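Putative sugar isomerase (Parabacteroides distasonis, PDB 3LMZ) is a putative sugar isomerase with a xylose isomerase-like TIM barrel, and probably interconverts sugars or related compounds in the pocket of that barrel. Local coordinates at residues 80-85 / 130-135; 139-142 / 146-149. All coordinates share one frame; numbering follows the deposited sequence. Where two conformers were deposited one is given.

Contact 1 of 2, residues 80-85 / 130-135; sequences VGPIYM and AIHLHG. With CIT (citric acid), chain B.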
loop_
_atom_site.group_PDB
_atom_site.type_symbol
_atom_site.label_atom_id
_atom_site.label_comp_id
_atom_site.label_asym_id
_atom_site.label_seq_id
_atom_site.Cartn_x
_atom_site.Cartn_y
_atom_site.Cartn_z
ATOM N N VAL A 80 -13.280 19.898 10.430
ATOM C CA VAL A 80 -13.710 19.211 11.664
ATOM C C VAL A 80 -14.896 18.278 11.392
ATOM O O VAL A 80 -15.806 18.651 10.593
ATOM C CB VAL A 80 -14.097 20.197 12.818
ATOM C CG1 VAL A 80 -12.836 20.987 13.343
ATOM C CG2 VAL A 80 -15.209 21.190 12.408
ATOM N N GLY A 81 -14.857 17.098 12.029
ATOM C CA GLY A 81 -15.987 16.160 11.998
ATOM C C GLY A 81 -15.650 14.835 11.387
ATOM O O GLY A 81 -14.493 14.564 11.120
ATOM N N PRO A 82 -16.660 14.009 11.116
ATOM C CA PRO A 82 -18.068 14.315 11.340
ATOM C C PRO A 82 -18.474 14.658 12.773
ATOM O O PRO A 82 -18.049 14.041 13.724
ATOM C CB PRO A 82 -18.781 13.030 10.922
ATOM C CG PRO A 82 -17.812 12.323 9.957
ATOM C CD PRO A 82 -16.438 12.761 10.364
ATOM N N ILE A 83 -19.344 15.646 12.898
ATOM C CA ILE A 83 -19.961 16.058 14.154
ATOM C C ILE A 83 -21.473 15.846 14.011
ATOM O O ILE A 83 -22.095 16.462 13.147
ATOM C CB ILE A 83 -19.692 17.554 14.506
ATOM C CG1 ILE A 83 -18.177 17.855 14.589
ATOM C CG2 ILE A 83 -20.419 17.900 15.829
ATOM C CD1 ILE A 83 -17.808 19.314 14.700
ATOM N N TYR A 84 -22.046 14.972 14.817
ATOM C CA TYR A 84 -23.469 14.721 14.824
ATOM C C TYR A 84 -24.132 15.904 15.560
ATOM O O TYR A 84 -23.605 16.349 16.615
ATOM C CB TYR A 84 -23.800 13.422 15.530
ATOM C CG TYR A 84 -23.522 12.191 14.695
ATOM C CD1 TYR A 84 -22.243 11.820 14.319
ATOM C CD2 TYR A 84 -24.568 11.428 14.205
ATOM C CE1 TYR A 84 -22.035 10.691 13.502
ATOM C CE2 TYR A 84 -24.366 10.294 13.413
ATOM C CZ TYR A 84 -23.098 9.910 13.098
ATOM O OH TYR A 84 -22.874 8.758 12.316
HETATM N N MSE A 85 -25.241 16.389 15.027
HETATM C CA MSE A 85 -25.930 17.564 15.560
HETATM C C MSE A 85 -27.426 17.308 15.659
HETATM O O MSE A 85 -28.071 17.183 14.632
HETATM C CB MSE A 85 -25.647 18.796 14.703
HETATM C CG MSE A 85 -24.188 19.024 14.536
HETATM SE SE MSE A 85 -23.729 20.527 13.342
HETATM C CE MSE A 85 -22.008 19.852 12.835
ATOM N N ALA A 130 -20.504 19.781 4.998
ATOM C CA ALA A 130 -20.552 18.548 4.226
ATOM C C ALA A 130 -21.233 17.470 5.072
ATOM O O ALA A 130 -20.682 17.064 6.072
ATOM C CB ALA A 130 -19.136 18.089 3.838
ATOM N N ILE A 131 -22.415 17.038 4.655
ATOM C CA ILE A 131 -23.208 16.023 5.376
ATOM C C ILE A 131 -22.641 14.618 5.041
ATOM O O ILE A 131 -22.540 14.228 3.857
ATOM C CB ILE A 131 -24.703 16.074 4.998
ATOM C CG1 ILE A 131 -25.313 17.416 5.404
ATOM C CG2 ILE A 131 -25.436 14.886 5.652
ATOM C CD1 ILE A 131 -26.605 17.756 4.771
ATOM N N HIS A 132 -22.282 13.856 6.088
ATOM C CA HIS A 132 -21.730 12.494 5.878
ATOM C C HIS A 132 -22.844 11.474 5.658
ATOM O O HIS A 132 -23.506 11.082 6.605
ATOM C CB HIS A 132 -20.809 12.045 7.035
ATOM C CG HIS A 132 -20.056 10.798 6.709
ATOM N ND1 HIS A 132 -19.616 9.896 7.648
ATOM C CD2 HIS A 132 -19.679 10.287 5.508
ATOM C CE1 HIS A 132 -19.006 8.887 7.046
ATOM N NE2 HIS A 132 -19.029 9.088 5.742
ATOM N N LEU A 133 -22.932 10.986 4.425
ATOM C CA LEU A 133 -23.914 9.942 4.080
ATOM C C LEU A 133 -23.431 8.619 4.641
ATOM O O LEU A 133 -22.251 8.393 4.787
ATOM C CB LEU A 133 -24.170 9.921 2.583
ATOM C CG LEU A 133 -23.022 9.437 1.689
ATOM C CD1 LEU A 133 -23.059 7.891 1.486
ATOM C CD2 LEU A 133 -22.928 10.140 0.294
ATOM N N HIS A 134 -24.393 7.730 4.944
ATOM C CA HIS A 134 -24.169 6.622 5.874
ATOM C C HIS A 134 -24.533 5.232 5.419
ATOM O O HIS A 134 -24.254 4.289 6.167
ATOM C CB HIS A 134 -24.877 6.907 7.186
ATOM C CG HIS A 134 -24.144 7.882 8.038
ATOM N ND1 HIS A 134 -24.783 8.869 8.746
ATOM C CD2 HIS A 134 -22.819 7.996 8.321
ATOM C CE1 HIS A 134 -23.873 9.580 9.403
ATOM N NE2 HIS A 134 -22.678 9.059 9.182
ATOM N N GLY A 135 -25.065 5.092 4.218
ATOM C CA GLY A 135 -25.372 3.784 3.652
ATOM C C GLY A 135 -26.643 3.162 4.170
ATOM O O GLY A 135 -27.436 3.776 4.896
HETATM C C1 CIT B . -19.016 6.033 9.149
HETATM O O1 CIT B . -18.579 5.098 8.421
HETATM O O2 CIT B . -20.104 6.590 8.814
HETATM C C2 CIT B . -18.285 6.443 10.421
HETATM C C3 CIT B . -18.348 7.936 10.708
HETATM O O7 CIT B . -17.743 8.776 9.700
HETATM C C4 CIT B . -17.548 8.052 12.010
HETATM C C5 CIT B . -17.371 9.452 12.484
HETATM O O3 CIT B . -16.314 10.046 12.263
HETATM O O4 CIT B . -18.315 10.029 13.081
HETATM C C6 CIT B . -19.772 8.481 10.955
HETATM O O5 CIT B . -20.509 7.876 11.797
HETATM O O6 CIT B . -20.177 9.492 10.260
#
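P82 and Y84, on strand 76-85, face H132 and H134 across the mouth of the barrel, and the citrate sits where the four meet. CG of P82 packs obliquely against the H132 ring, 3.8 Å from its ND1. Y84 and H134 reach in from opposite directions, with ring planes only 10° apart but slid so far past each other that they hardly overlap, which leaves OH of Y84 3.2 Å from NE2 of H134.

One citrate carboxylate ties these side chains together. Its O6 accepts two hydrogen bonds, from ND1 of H132 at 2.7 Å and from NE2 of H134 at 2.8 Å, the second nearly straight (164°) and in the plane of the imidazole. The other oxygen, O5, takes the hydroxyl of Y84 at 2.6 Å. The P82 ring offers the citrate only carbon; it lies against the ligand through CD, 3.3 Å from O3 of CIT.

Behind this first shell, the first torsion of H132 (CG anti to the backbone N, chi1 -169°) swings the imidazole toward strand 76-85 and the ligand. ND1 faces the citrate, while NE2 is hydrogen-bonded to D163. The ring of H134 has the carbonyl oxygen of H132 over the centre of one face, 3.2 Å above the plane. P82 follows a cis peptide, and its own carbonyl oxygen receives NZ of K50, a lysine that also binds the citrate, as do H166 and E231.

Both imidazoles donate an N-H hydrogen bond to the same carboxylate oxygen, and the bond from NE2 to D163 fixes the rotation of the H132 ring, leaving ND1 directed at the ligand. Citrate is probably a guest from crystallisation, but its grip marks a polar pocket consistent with binding an oxygen-rich, sugar-like molecule.

Contact 2 of 2, residues 139-142 / 146-149; sequences KTYP and DVWV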
loop_
_atom_site.group_PDB
_atom_site.type_symbol
_atom_site.label_atom_id
_atom_site.label_comp_id
_atom_site.label_asym_id
_atom_site.label_seq_id
_atom_site.Cartn_x
_atom_site.Cartn_y
_atom_site.Cartn_z
ATOM N N LYS A 139 -31.098 5.367 8.602
ATOM C CA LYS A 139 -32.288 5.913 7.947
ATOM C C LYS A 139 -32.088 7.283 7.319
ATOM O O LYS A 139 -32.706 7.610 6.288
ATOM C CB LYS A 139 -33.503 5.970 8.915
ATOM C CG LYS A 139 -34.209 4.617 9.093
ATOM N N THR A 140 -31.261 8.096 7.961
ATOM C CA THR A 140 -31.053 9.456 7.542
ATOM C C THR A 140 -29.769 9.541 6.725
ATOM O O THR A 140 -28.748 9.003 7.109
ATOM C CB THR A 140 -30.923 10.361 8.747
ATOM O OG1 THR A 140 -32.077 10.163 9.597
ATOM C CG2 THR A 140 -30.847 11.822 8.304
ATOM N N TYR A 141 -29.876 10.192 5.576
ATOM C CA TYR A 141 -28.780 10.343 4.623
ATOM C C TYR A 141 -28.151 9.033 4.209
ATOM O O TYR A 141 -26.938 8.865 4.318
ATOM C CB TYR A 141 -27.683 11.286 5.141
ATOM C CG TYR A 141 -28.197 12.586 5.700
ATOM C CD1 TYR A 141 -28.866 13.481 4.901
ATOM C CD2 TYR A 141 -27.991 12.913 7.047
ATOM C CE1 TYR A 141 -29.390 14.679 5.434
ATOM C CE2 TYR A 141 -28.473 14.099 7.597
ATOM C CZ TYR A 141 -29.162 14.977 6.786
ATOM O OH TYR A 141 -29.669 16.152 7.361
ATOM N N PRO A 142 -28.976 8.094 3.709
ATOM C CA PRO A 142 -28.369 6.835 3.308
ATOM C C PRO A 142 -27.413 6.933 2.147
ATOM O O PRO A 142 -26.450 6.133 2.072
ATOM C CB PRO A 142 -29.568 5.950 2.906
ATOM C CG PRO A 142 -30.671 6.880 2.640
ATOM C CD PRO A 142 -30.420 8.138 3.464
ATOM N N ASP A 146 -29.970 11.247 -1.541
ATOM C CA ASP A 146 -30.753 11.766 -0.417
ATOM C C ASP A 146 -30.183 13.081 0.108
ATOM O O ASP A 146 -30.944 13.985 0.435
ATOM C CB ASP A 146 -30.801 10.777 0.729
ATOM C CG ASP A 146 -31.753 11.221 1.815
ATOM O OD1 ASP A 146 -32.985 11.195 1.550
ATOM O OD2 ASP A 146 -31.306 11.630 2.907
ATOM N N VAL A 147 -28.880 13.237 0.129
ATOM C CA VAL A 147 -28.295 14.485 0.567
ATOM C C VAL A 147 -28.574 15.549 -0.441
ATOM O O VAL A 147 -29.000 16.657 -0.055
ATOM C CB VAL A 147 -26.784 14.397 0.820
ATOM C CG1 VAL A 147 -26.228 15.782 1.213
ATOM C CG2 VAL A 147 -26.492 13.392 1.908
ATOM N N TRP A 148 -28.475 15.211 -1.722
ATOM C CA TRP A 148 -28.788 16.129 -2.790
ATOM C C TRP A 148 -30.203 16.668 -2.672
ATOM O O TRP A 148 -30.416 17.875 -2.709
ATOM C CB TRP A 148 -28.583 15.482 -4.148
ATOM C CG TRP A 148 -28.853 16.375 -5.342
ATOM C CD1 TRP A 148 -29.984 16.397 -6.145
ATOM C CD2 TRP A 148 -27.986 17.394 -5.845
ATOM N NE1 TRP A 148 -29.829 17.352 -7.138
ATOM C CE2 TRP A 148 -28.617 17.974 -6.978
ATOM C CE3 TRP A 148 -26.706 17.832 -5.489
ATOM C CZ2 TRP A 148 -27.988 18.963 -7.759
ATOM C CZ3 TRP A 148 -26.092 18.799 -6.268
ATOM C CH2 TRP A 148 -26.728 19.364 -7.370
ATOM N N VAL A 149 -31.173 15.760 -2.551
ATOM C CA VAL A 149 -32.577 16.176 -2.533
ATOM C C VAL A 149 -32.870 17.091 -1.339
ATOM O O VAL A 149 -33.699 18.010 -1.432
ATOM C CB VAL A 149 -33.546 14.931 -2.552
ATOM C CG1 VAL A 149 -33.166 13.976 -3.673
ATOM C CG2 VAL A 149 -33.554 14.223 -1.210
#
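Y141 and D146 bring the loop 139-142 back against the first part of helix 144-151, their CA atoms 5.6 Å apart, with Y141 at positive phi where the chain bends into P142. The carboxylate of D146 points into this bend. Its OD2 lies 3.3 Å from CA of Y141 and takes a weak hydrogen bond from the Y141 backbone N, 3.4 Å long and well bent at 123°. The torsion that sets CG of D146 anti to its own N (chi1 -172°) carries the carboxylate back over the loop. P142 meets the same group from across: its CD is 3.6 Å from OD2 of D146, and the two side chains cross at about a right angle.

The tyrosine ring lies between the acid and the next residue of the helix. Its CD1 approaches CG2 of V147 at 3.8 Å in an apolar contact, and it is 3.7 Å from OD2 of D146; both partners come to the ring obliquely, with the carboxylate plane turned 57° from it. On one face of the ring, toward the rim, rests the methyl CG2 of T140.

The polar ends find firmer partners nearby. The hydroxyl of Y112 accepts a hydrogen bond from N of Y141 and is hydrogen-bonded to OD2 of D146, and the Y112 ring meets that of Y141 edge-to-face, while OH of Y141 bonds to the carbonyl of P110. The ring of Y141 and the side chain of V147 both also pack on I131.

This is a beta-to-alpha connection of a TIM barrel: the loop leaving strand 128-132 is folded against the helix it leads into, with an aromatic ring and a valine buried against the strand.

In the fold
Contact 1 comes first along the chain and closes before contact 2 opens; their centres are about 11 Å apart, on the same side of the chain's centre. Contact 1 joins strand 76-85 to the end of strand 128-132 and the residues just beyond, two strands of one barrel sheet with 105-110 between them; contact 2 lies in the loop and helix 144-151 that follow strand 128-132. They touch directly, with N of H134 2.9 Å from O of Y141 in a probable hydrogen bond, and O of G135 3.6 Å from CB of P142. One beta-alpha unit thus supplies ligand-facing histidines and, farther out, a folded loop whose backbone probably hydrogen-bonds to that of H134.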